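Local atomic coordinates of xylose isomerase-like TIM barrel domain-containing protein (Parabacteroides distasonis, PDB entry 4KW2), a protein that is of uncharacterised function but folds as a xylose isomerase-like TIM barrel, and may act as a sugar isomerase or a related enzyme. Residues 91-96 / 117-122; 108-113 / 138-143; 27-32 / 52-57. All coordinates share one frame; numbering follows the deposited sequence.

Contact 1: residues 91-96 / 117-122; sequences KPIAFG and GAHIVT
Ile-93 O accepts two N-H groups across the neighbouring parallel strands 91-98 and 120-123: that of Ile-120 at 2.9 Å, nearly along the C=O axis, and that of His-119 from the side, 28° out of the carbonyl plane. Beyond this fork the pairing is regular. Phe-95 N makes a weak bond to Ile-120 O, and Thr-122 N binds Phe-95 O at 2.9 Å. CA-H...O contacts run between these bonds, among them Ala-94 CA to Ile-120 O (3.1 Å).

The tight part is the buried side. Ala-118 CB sits 3.7 Å from Phe-95 CD2, oblique to the ring, and also packs on the carbonyls of Pro-92 and Ile-93. Ala-94 and Ile-120 share the other face of the sheet. Gly-96 lies where a CB would clash with Thr-122 OG1, which comes within 3.1 Å of Gly-96 CA and hydrogen-bonds to Glu-52. Buried Ile-93 has CG1 anti to the backbone N (chi1 -164°), carrying CD1 to the edge of the His-119 ring, 3.6 Å from His-119 CD2 and near the ring plane. Beyond it, the exposed His-119 and Lys-91 form the open side. His-119 NE2 and Lys-91 NZ both hold a sulfate ion, probably from the crystallisation liquor, so the two basic groups converge on an anion.

The pair is the sheet part of a beta-alpha-beta unit of the barrel. Helix 103-116 ends in a Schellman motif with Gly-117 at its C-prime position, and covers the face bearing Phe-95 and Val-121. Strand 50-53 bonds to the far edge of 91-98, while strand 143-146 continues the sheet beyond 120-123.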
loop_
_atom_site.group_PDB
_atom_site.type_symbol
_atom_site.label_atom_id
_atom_site.label_comp_id
_atom_site.label_asym_id
_atom_site.label_seq_id
_atom_site.Cartn_x
_atom_site.Cartn_y
_atom_site.Cartn_z
ATOM N N LYS A 91 -23.495 16.877 7.617
ATOM C CA LYS A 91 -24.533 16.272 6.772
ATOM C C LYS A 91 -24.105 14.863 6.374
ATOM O O LYS A 91 -22.962 14.669 5.955
ATOM C CB LYS A 91 -24.745 17.093 5.499
ATOM C CG LYS A 91 -25.126 18.546 5.725
ATOM C CD LYS A 91 -26.609 18.696 6.004
ATOM C CE LYS A 91 -27.062 20.140 5.849
ATOM N NZ LYS A 91 -28.528 20.266 6.072
ATOM N N PRO A 92 -25.013 13.873 6.490
ATOM C CA PRO A 92 -24.692 12.520 6.042
ATOM C C PRO A 92 -24.887 12.435 4.538
ATOM O O PRO A 92 -25.759 11.720 4.063
ATOM C CB PRO A 92 -25.706 11.664 6.791
ATOM C CG PRO A 92 -26.902 12.551 6.886
ATOM C CD PRO A 92 -26.371 13.945 7.056
ATOM N N ILE A 93 -24.057 13.171 3.810
ATOM C CA ILE A 93 -24.279 13.462 2.394
ATOM C C ILE A 93 -24.127 12.230 1.502
ATOM O O ILE A 93 -24.821 12.109 0.492
ATOM C CB ILE A 93 -23.323 14.586 1.914
ATOM C CG1 ILE A 93 -23.773 15.180 0.577
ATOM C CG2 ILE A 93 -21.880 14.106 1.824
ATOM C CD1 ILE A 93 -24.836 16.237 0.735
ATOM N N ALA A 94 -23.235 11.316 1.873
ATOM C CA ALA A 94 -22.963 10.161 1.034
ATOM C C ALA A 94 -22.807 8.878 1.830
ATOM O O ALA A 94 -22.426 8.896 2.996
ATOM C CB ALA A 94 -21.714 10.404 0.198
ATOM N N PHE A 95 -23.120 7.770 1.170
ATOM C CA PHE A 95 -22.760 6.452 1.639
ATOM C C PHE A 95 -22.068 5.716 0.504
ATOM O O PHE A 95 -22.426 5.882 -0.658
ATOM C CB PHE A 95 -23.998 5.682 2.090
ATOM C CG PHE A 95 -24.629 6.241 3.324
ATOM C CD1 PHE A 95 -24.076 5.994 4.568
ATOM C CD2 PHE A 95 -25.765 7.027 3.245
ATOM C CE1 PHE A 95 -24.647 6.518 5.714
ATOM C CE2 PHE A 95 -26.340 7.554 4.388
ATOM C CZ PHE A 95 -25.779 7.298 5.624
ATOM N N GLY A 96 -21.083 4.902 0.853
ATOM C CA GLY A 96 -20.370 4.093 -0.119
ATOM C C GLY A 96 -19.004 3.748 0.431
ATOM O O GLY A 96 -18.646 4.242 1.500
ATOM N N GLY A 117 -31.193 10.602 4.507
ATOM C CA GLY A 117 -31.138 11.924 3.902
ATOM C C GLY A 117 -29.849 12.187 3.157
ATOM O O GLY A 117 -29.451 13.332 3.008
ATOM N N ALA A 118 -29.195 11.132 2.686
ATOM C CA ALA A 118 -28.033 11.290 1.829
ATOM C C ALA A 118 -28.480 11.831 0.477
ATOM O O ALA A 118 -29.611 11.584 0.044
ATOM C CB ALA A 118 -27.308 9.965 1.661
ATOM N N HIS A 119 -27.599 12.588 -0.170
ATOM C CA HIS A 119 -27.851 13.099 -1.520
ATOM C C HIS A 119 -27.036 12.349 -2.572
ATOM O O HIS A 119 -27.333 12.439 -3.755
ATOM C CB HIS A 119 -27.553 14.599 -1.596
ATOM C CG HIS A 119 -28.528 15.446 -0.838
ATOM N ND1 HIS A 119 -29.885 15.414 -1.080
ATOM C CD2 HIS A 119 -28.346 16.355 0.148
ATOM C CE1 HIS A 119 -30.496 16.258 -0.270
ATOM N NE2 HIS A 119 -29.585 16.844 0.483
ATOM N N ILE A 120 -26.019 11.605 -2.141
ATOM C CA ILE A 120 -25.145 10.881 -3.057
ATOM C C ILE A 120 -24.853 9.493 -2.509
ATOM O O ILE A 120 -24.783 9.295 -1.303
ATOM C CB ILE A 120 -23.786 11.597 -3.248
ATOM C CG1 ILE A 120 -23.980 13.094 -3.511
ATOM C CG2 ILE A 120 -23.006 10.959 -4.394
ATOM C CD1 ILE A 120 -22.689 13.882 -3.606
ATOM N N VAL A 121 -24.670 8.535 -3.404
ATOM C CA VAL A 121 -24.088 7.258 -3.027
ATOM C C VAL A 121 -22.946 6.965 -3.988
ATOM O O VAL A 121 -23.056 7.234 -5.187
ATOM C CB VAL A 121 -25.120 6.105 -3.021
ATOM C CG1 VAL A 121 -26.192 6.356 -1.972
ATOM C CG2 VAL A 121 -25.762 5.910 -4.388
ATOM N N THR A 122 -21.840 6.460 -3.451
ATOM C CA THR A 122 -20.723 6.014 -4.270
ATOM C C THR A 122 -20.813 4.502 -4.404
ATOM O O THR A 122 -21.078 3.797 -3.426
ATOM C CB THR A 122 -19.367 6.429 -3.680
ATOM O OG1 THR A 122 -19.301 6.047 -2.306
ATOM C CG2 THR A 122 -19.189 7.926 -3.777
#

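Contact 2: residues 108-113 / 138-143; sequences KFFAFA and KKYDME
Phe-110 and Tyr-140 meet with the stem of one against the ring of the other: Phe-110 CB lies 3.6 Å from Tyr-140 CD2. With CG anti to its carbonyl carbon (chi1 -64°), Tyr-140 lays its ring against the backbone of helix 103-116. Ala-111 CA stands over one face, 4.2 Å from the ring centroid and 26° off the normal, a CH-pi contact, and Phe-110 O lies above the same face toward the rim. The phenol oxygen ends beside the methyl of Ala-111, OH to CB 3.6 Å.

Met-142, a selenomethionine, fills the inner side. CB and CG of Met-142 meet CD2 and CE2 of the Phe-110 ring at a slant, CB 3.9 Å from CD2, and bends at chi2 and chi3 fold the chain so that CE reaches Ala-113 CB at 3.7 Å. Phe-110, Ala-113 and Met-142 all pack on Val-121 of strand 120-123, which puts them at the helix-sheet interface. No hydrogen bond crosses between 108-113 and 138-143; helix 103-116 is joined to Tyr-140 and to the loop that follows it by apolar and CH-pi contacts, an association that rests on shape and burial.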
loop_
_atom_site.group_PDB
_atom_site.type_symbol
_atom_site.label_atom_id
_atom_site.label_comp_id
_atom_site.label_asym_id
_atom_site.label_seq_id
_atom_site.Cartn_x
_atom_site.Cartn_y
_atom_site.Cartn_z
ATOM N N LYS A 108 -32.485 -1.946 -1.048
ATOM C CA LYS A 108 -32.406 -1.632 0.383
ATOM C C LYS A 108 -31.400 -0.514 0.686
ATOM O O LYS A 108 -31.642 0.326 1.551
ATOM C CB LYS A 108 -32.037 -2.880 1.184
ATOM C CG LYS A 108 -33.127 -3.938 1.258
ATOM C CD LYS A 108 -32.567 -5.225 1.856
ATOM C CE LYS A 108 -33.571 -6.366 1.836
ATOM N NZ LYS A 108 -34.449 -6.379 3.034
ATOM N N PHE A 109 -30.281 -0.516 -0.033
ATOM C CA PHE A 109 -29.230 0.492 0.126
ATOM C C PHE A 109 -29.711 1.898 -0.268
ATOM O O PHE A 109 -29.503 2.862 0.481
ATOM C CB PHE A 109 -28.010 0.075 -0.698
ATOM C CG PHE A 109 -26.914 1.104 -0.755
ATOM C CD1 PHE A 109 -26.130 1.373 0.354
ATOM C CD2 PHE A 109 -26.632 1.767 -1.945
ATOM C CE1 PHE A 109 -25.108 2.309 0.288
ATOM C CE2 PHE A 109 -25.610 2.694 -2.017
ATOM C CZ PHE A 109 -24.847 2.966 -0.899
ATOM N N PHE A 110 -30.361 2.006 -1.426
ATOM C CA PHE A 110 -30.922 3.281 -1.884
ATOM C C PHE A 110 -32.056 3.776 -0.987
ATOM O O PHE A 110 -32.174 4.974 -0.744
ATOM C CB PHE A 110 -31.432 3.172 -3.325
ATOM C CG PHE A 110 -30.378 3.438 -4.362
ATOM C CD1 PHE A 110 -29.445 2.465 -4.691
ATOM C CD2 PHE A 110 -30.325 4.659 -5.013
ATOM C CE1 PHE A 110 -28.474 2.706 -5.644
ATOM C CE2 PHE A 110 -29.356 4.909 -5.970
ATOM C CZ PHE A 110 -28.429 3.931 -6.286
ATOM N N ALA A 111 -32.901 2.861 -0.518
ATOM C CA ALA A 111 -33.975 3.217 0.416
ATOM C C ALA A 111 -33.393 3.781 1.707
ATOM O O ALA A 111 -33.877 4.782 2.228
ATOM C CB ALA A 111 -34.848 2.007 0.721
ATOM N N PHE A 112 -32.351 3.131 2.213
ATOM C CA PHE A 112 -31.678 3.567 3.434
ATOM C C PHE A 112 -31.017 4.936 3.264
ATOM O O PHE A 112 -31.199 5.822 4.091
ATOM C CB PHE A 112 -30.631 2.540 3.862
ATOM C CG PHE A 112 -29.835 2.959 5.058
ATOM C CD1 PHE A 112 -30.410 2.961 6.318
ATOM C CD2 PHE A 112 -28.510 3.358 4.928
ATOM C CE1 PHE A 112 -29.678 3.346 7.430
ATOM C CE2 PHE A 112 -27.775 3.749 6.033
ATOM C CZ PHE A 112 -28.360 3.739 7.289
ATOM N N ALA A 113 -30.249 5.099 2.192
ATOM C CA ALA A 113 -29.632 6.385 1.875
ATOM C C ALA A 113 -30.665 7.509 1.887
ATOM O O ALA A 113 -30.436 8.567 2.473
ATOM C CB ALA A 113 -28.936 6.324 0.526
ATOM N N LYS A 138 -33.438 7.431 -9.934
ATOM C CA LYS A 138 -34.636 8.200 -10.296
ATOM C C LYS A 138 -35.706 8.083 -9.215
ATOM O O LYS A 138 -36.267 9.085 -8.779
ATOM C CB LYS A 138 -35.236 7.710 -11.617
ATOM C CG LYS A 138 -34.407 7.959 -12.868
ATOM C CD LYS A 138 -35.261 7.733 -14.114
ATOM C CE LYS A 138 -34.518 7.007 -15.226
ATOM N NZ LYS A 138 -33.406 7.818 -15.789
ATOM N N LYS A 139 -35.977 6.851 -8.794
ATOM C CA LYS A 139 -37.031 6.562 -7.818
ATOM C C LYS A 139 -36.819 7.282 -6.485
ATOM O O LYS A 139 -37.788 7.674 -5.839
ATOM C CB LYS A 139 -37.128 5.049 -7.590
ATOM C CG LYS A 139 -38.147 4.602 -6.546
ATOM C CD LYS A 139 -38.217 3.080 -6.490
ATOM C CE LYS A 139 -38.645 2.548 -5.128
ATOM N NZ LYS A 139 -40.090 2.210 -5.066
ATOM N N TYR A 140 -35.558 7.450 -6.081
ATOM C CA TYR A 140 -35.228 8.093 -4.809
ATOM C C TYR A 140 -34.568 9.466 -4.970
ATOM O O TYR A 140 -34.120 10.049 -3.984
ATOM C CB TYR A 140 -34.313 7.185 -3.984
ATOM C CG TYR A 140 -34.953 5.880 -3.556
ATOM C CD1 TYR A 140 -35.904 5.845 -2.537
ATOM C CD2 TYR A 140 -34.600 4.679 -4.160
ATOM C CE1 TYR A 140 -36.486 4.648 -2.140
ATOM C CE2 TYR A 140 -35.175 3.483 -3.772
ATOM C CZ TYR A 140 -36.116 3.470 -2.764
ATOM O OH TYR A 140 -36.674 2.269 -2.388
ATOM N N ASP A 141 -34.512 9.982 -6.196
ATOM C CA ASP A 141 -33.823 11.245 -6.483
ATOM C C ASP A 141 -32.397 11.268 -5.901
ATOM O O ASP A 141 -31.919 12.298 -5.426
ATOM C CB ASP A 141 -34.645 12.426 -5.953
ATOM C CG ASP A 141 -34.096 13.773 -6.395
ATOM O OD1 ASP A 141 -33.459 13.845 -7.469
ATOM O OD2 ASP A 141 -34.301 14.765 -5.661
HETATM N N MSE A 142 -31.728 10.119 -5.960
HETATM C CA MSE A 142 -30.396 9.943 -5.399
HETATM C C MSE A 142 -29.379 10.087 -6.490
HETATM O O MSE A 142 -29.520 9.499 -7.560
HETATM C CB MSE A 142 -30.331 8.531 -4.815
HETATM C CG MSE A 142 -29.065 8.255 -4.008
HETATM SE SE MSE A 142 -28.956 9.451 -2.452
HETATM C CE MSE A 142 -30.624 8.891 -1.575
ATOM N N GLU A 143 -28.340 10.873 -6.240
ATOM C CA GLU A 143 -27.224 10.949 -7.170
ATOM C C GLU A 143 -26.302 9.754 -6.965
ATOM O O GLU A 143 -26.178 9.233 -5.859
ATOM C CB GLU A 143 -26.467 12.261 -7.006
ATOM C CG GLU A 143 -27.291 13.463 -7.432
ATOM C CD GLU A 143 -26.477 14.735 -7.489
ATOM O OE1 GLU A 143 -25.816 15.073 -6.480
ATOM O OE2 GLU A 143 -26.502 15.397 -8.547
#

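Contact 3: residues 27-32 / 52-57; sequences QTWTFH and EAFFFQ
Gln-27 pairs with Glu-52 in a parallel bridge between the first two strands of the TIM barrel, their side chains side by side and pointing the same way. Both polar ends go on to Ser-240, and Glu-52 also binds Thr-122 and His-203. Thr-28 N closes the pairing with a bond to Glu-52 O (3.0 Å, 169° at the hydrogen). The OG1 of Thr-28, placed between its backbone N and carbonyl carbon (chi1 57°), donates to water 1, which in turn donates to Phe-54 O and to OE1 of Gln-57, whose NE2 hydrogen-bonds to Leu-34 O. Trp-29 N reaches Glu-52 O through water 2. The indole then turns its edge onto Phe-54 in a T-shaped stack, planes at 81°, with Trp-29 CE3 3.7 Å from Phe-54 CE2 and above the ring's centre. A leucine here in place of Phe-54, with no ring face, is likely to leave the indole edge and His-32 CB without their packing surface, freeing the indole to turn. At Thr-30 the short 3-10 turn doubles back, its N and OG1 both binding Gln-27 O. Beyond Phe-31, His-32 CB lies 3.4 Å from Phe-54 CZ, oblique to the ring, while Trp-29 and Phe-54 also meet the second subunit. His-32 ND1, lying over the indole, donates to Trp-29 O at 2.8 Å in the carbonyl plane, with that oxygen close to the plane of the imidazole.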
loop_
_atom_site.group_PDB
_atom_site.type_symbol
_atom_site.label_atom_id
_atom_site.label_comp_id
_atom_site.label_asym_id
_atom_site.label_seq_id
_atom_site.Cartn_x
_atom_site.Cartn_y
_atom_site.Cartn_z
ATOM N N GLN A 27 -14.190 10.778 4.465
ATOM C CA GLN A 27 -14.513 9.352 4.398
ATOM C C GLN A 27 -14.363 8.788 5.797
ATOM O O GLN A 27 -13.274 8.840 6.377
ATOM C CB GLN A 27 -13.577 8.616 3.450
ATOM C CG GLN A 27 -13.657 9.093 2.012
ATOM C CD GLN A 27 -12.740 8.310 1.096
ATOM O OE1 GLN A 27 -12.627 7.085 1.215
ATOM N NE2 GLN A 27 -12.061 9.015 0.186
ATOM N N THR A 28 -15.446 8.247 6.347
ATOM C CA THR A 28 -15.409 7.730 7.717
ATOM C C THR A 28 -14.440 6.545 7.845
ATOM O O THR A 28 -13.978 6.240 8.940
ATOM C CB THR A 28 -16.812 7.347 8.228
ATOM O OG1 THR A 28 -17.404 6.377 7.358
ATOM C CG2 THR A 28 -17.717 8.576 8.284
ATOM N N TRP A 29 -14.116 5.893 6.729
ATOM C CA TRP A 29 -13.084 4.846 6.717
ATOM C C TRP A 29 -11.778 5.302 7.386
ATOM O O TRP A 29 -11.061 4.499 7.979
ATOM C CB TRP A 29 -12.803 4.367 5.285
ATOM C CG TRP A 29 -11.816 3.268 5.261
ATOM C CD1 TRP A 29 -10.532 3.339 4.824
ATOM C CD2 TRP A 29 -12.007 1.931 5.743
ATOM N NE1 TRP A 29 -9.909 2.129 4.992
ATOM C CE2 TRP A 29 -10.791 1.245 5.557
ATOM C CE3 TRP A 29 -13.088 1.249 6.312
ATOM C CZ2 TRP A 29 -10.624 -0.099 5.913
ATOM C CZ3 TRP A 29 -12.928 -0.077 6.667
ATOM C CH2 TRP A 29 -11.699 -0.741 6.470
ATOM N N THR A 30 -11.484 6.591 7.277
ATOM C CA THR A 30 -10.352 7.212 7.963
ATOM C C THR A 30 -10.234 6.763 9.414
ATOM O O THR A 30 -9.132 6.518 9.911
ATOM C CB THR A 30 -10.502 8.745 7.921
ATOM O OG1 THR A 30 -10.491 9.176 6.555
ATOM C CG2 THR A 30 -9.382 9.446 8.680
ATOM N N PHE A 31 -11.375 6.655 10.088
ATOM C CA PHE A 31 -11.417 6.312 11.509
ATOM C C PHE A 31 -12.186 5.013 11.747
ATOM O O PHE A 31 -12.958 4.912 12.703
ATOM C CB PHE A 31 -12.078 7.454 12.289
ATOM C CG PHE A 31 -11.331 8.757 12.215
ATOM C CD1 PHE A 31 -10.150 8.931 12.922
ATOM C CD2 PHE A 31 -11.813 9.808 11.459
ATOM C CE1 PHE A 31 -9.457 10.127 12.865
ATOM C CE2 PHE A 31 -11.128 11.007 11.402
ATOM C CZ PHE A 31 -9.948 11.166 12.104
ATOM N N HIS A 32 -11.969 4.017 10.888
ATOM C CA HIS A 32 -12.754 2.780 10.945
ATOM C C HIS A 32 -12.494 1.965 12.209
ATOM O O HIS A 32 -13.302 1.101 12.559
ATOM C CB HIS A 32 -12.549 1.918 9.698
ATOM C CG HIS A 32 -11.171 1.352 9.560
ATOM N ND1 HIS A 32 -10.181 1.979 8.835
ATOM C CD2 HIS A 32 -10.625 0.211 10.037
ATOM C CE1 HIS A 32 -9.079 1.252 8.880
ATOM N NE2 HIS A 32 -9.323 0.173 9.602
ATOM N N GLU A 52 -18.882 10.839 4.089
ATOM C CA GLU A 52 -19.175 9.676 3.255
ATOM C C GLU A 52 -18.933 8.445 4.122
ATOM O O GLU A 52 -17.784 8.110 4.428
ATOM C CB GLU A 52 -18.276 9.639 2.018
ATOM C CG GLU A 52 -18.417 8.363 1.189
ATOM C CD GLU A 52 -17.601 8.381 -0.092
ATOM O OE1 GLU A 52 -17.035 9.446 -0.431
ATOM O OE2 GLU A 52 -17.523 7.324 -0.767
ATOM N N ALA A 53 -20.012 7.778 4.524
ATOM C CA ALA A 53 -19.907 6.708 5.506
ATOM C C ALA A 53 -19.912 5.311 4.880
ATOM O O ALA A 53 -20.711 5.011 3.990
ATOM C CB ALA A 53 -21.006 6.835 6.542
ATOM N N PHE A 54 -19.002 4.472 5.366
ATOM C CA PHE A 54 -18.927 3.073 4.984
ATOM C C PHE A 54 -19.716 2.237 5.992
ATOM O O PHE A 54 -19.758 2.554 7.191
ATOM C CB PHE A 54 -17.465 2.602 4.928
ATOM C CG PHE A 54 -16.858 2.350 6.284
ATOM C CD1 PHE A 54 -16.321 3.397 7.029
ATOM C CD2 PHE A 54 -16.851 1.081 6.826
ATOM C CE1 PHE A 54 -15.789 3.170 8.288
ATOM C CE2 PHE A 54 -16.316 0.849 8.084
ATOM C CZ PHE A 54 -15.783 1.895 8.813
ATOM N N PHE A 55 -20.310 1.153 5.504
ATOM C CA PHE A 55 -21.153 0.282 6.316
ATOM C C PHE A 55 -20.343 -0.667 7.198
ATOM O O PHE A 55 -19.171 -0.961 6.929
ATOM C CB PHE A 55 -22.068 -0.551 5.414
ATOM C CG PHE A 55 -23.306 0.166 4.937
ATOM C CD1 PHE A 55 -23.437 1.546 5.022
ATOM C CD2 PHE A 55 -24.339 -0.561 4.361
ATOM C CE1 PHE A 55 -24.584 2.180 4.573
ATOM C CE2 PHE A 55 -25.484 0.065 3.910
ATOM C CZ PHE A 55 -25.603 1.440 4.009
ATOM N N PHE A 56 -21.021 -1.137 8.244
ATOM C CA PHE A 56 -20.528 -2.107 9.231
ATOM C C PHE A 56 -19.612 -1.520 10.300
ATOM O O PHE A 56 -19.056 -2.257 11.110
ATOM C CB PHE A 56 -19.933 -3.352 8.560
ATOM C CG PHE A 56 -20.896 -4.032 7.622
ATOM C CD1 PHE A 56 -22.016 -4.681 8.118
ATOM C CD2 PHE A 56 -20.703 -3.995 6.243
ATOM C CE1 PHE A 56 -22.922 -5.292 7.263
ATOM C CE2 PHE A 56 -21.601 -4.611 5.385
ATOM C CZ PHE A 56 -22.712 -5.258 5.895
ATOM N N GLN A 57 -19.501 -0.195 10.339
ATOM C CA GLN A 57 -18.864 0.470 11.470
ATOM C C GLN A 57 -19.815 0.450 12.663
ATOM O O GLN A 57 -21.000 0.776 12.525
ATOM C CB GLN A 57 -18.511 1.919 11.131
ATOM C CG GLN A 57 -17.571 2.557 12.145
ATOM C CD GLN A 57 -17.136 3.958 11.760
ATOM O OE1 GLN A 57 -17.862 4.685 11.086
ATOM N NE2 GLN A 57 -15.943 4.343 12.185
HETATM O O HOH W 1 -19.117 4.801 8.686
HETATM O O HOH W 2 -15.883 5.889 4.285
#

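From the N terminus, contact 3 closes first: the chain leaves strand 23-27, passes through helix 36-46 and returns on strand 50-53. Contact 1 opens later in the chain and closes the next-but-one pairing, strand 91-98 to 120-123 across helix 103-116. Contact 2 crosses it, since 108-113 lies inside the loop of contact 1 and 138-143 beyond it, and joins helix 103-116 to the end of the next helix and the lead-in to strand 143-146. Ala-118 N to Ala-113 O and Val-121 N to Glu-143 O link contacts 1 and 2. Ala-53 N to Ala-94 O joins contacts 1 and 3 in the sheet, and Phe-55 packs on Phe-109 and Phe-112, bringing contact 3 to the helix of contact 2.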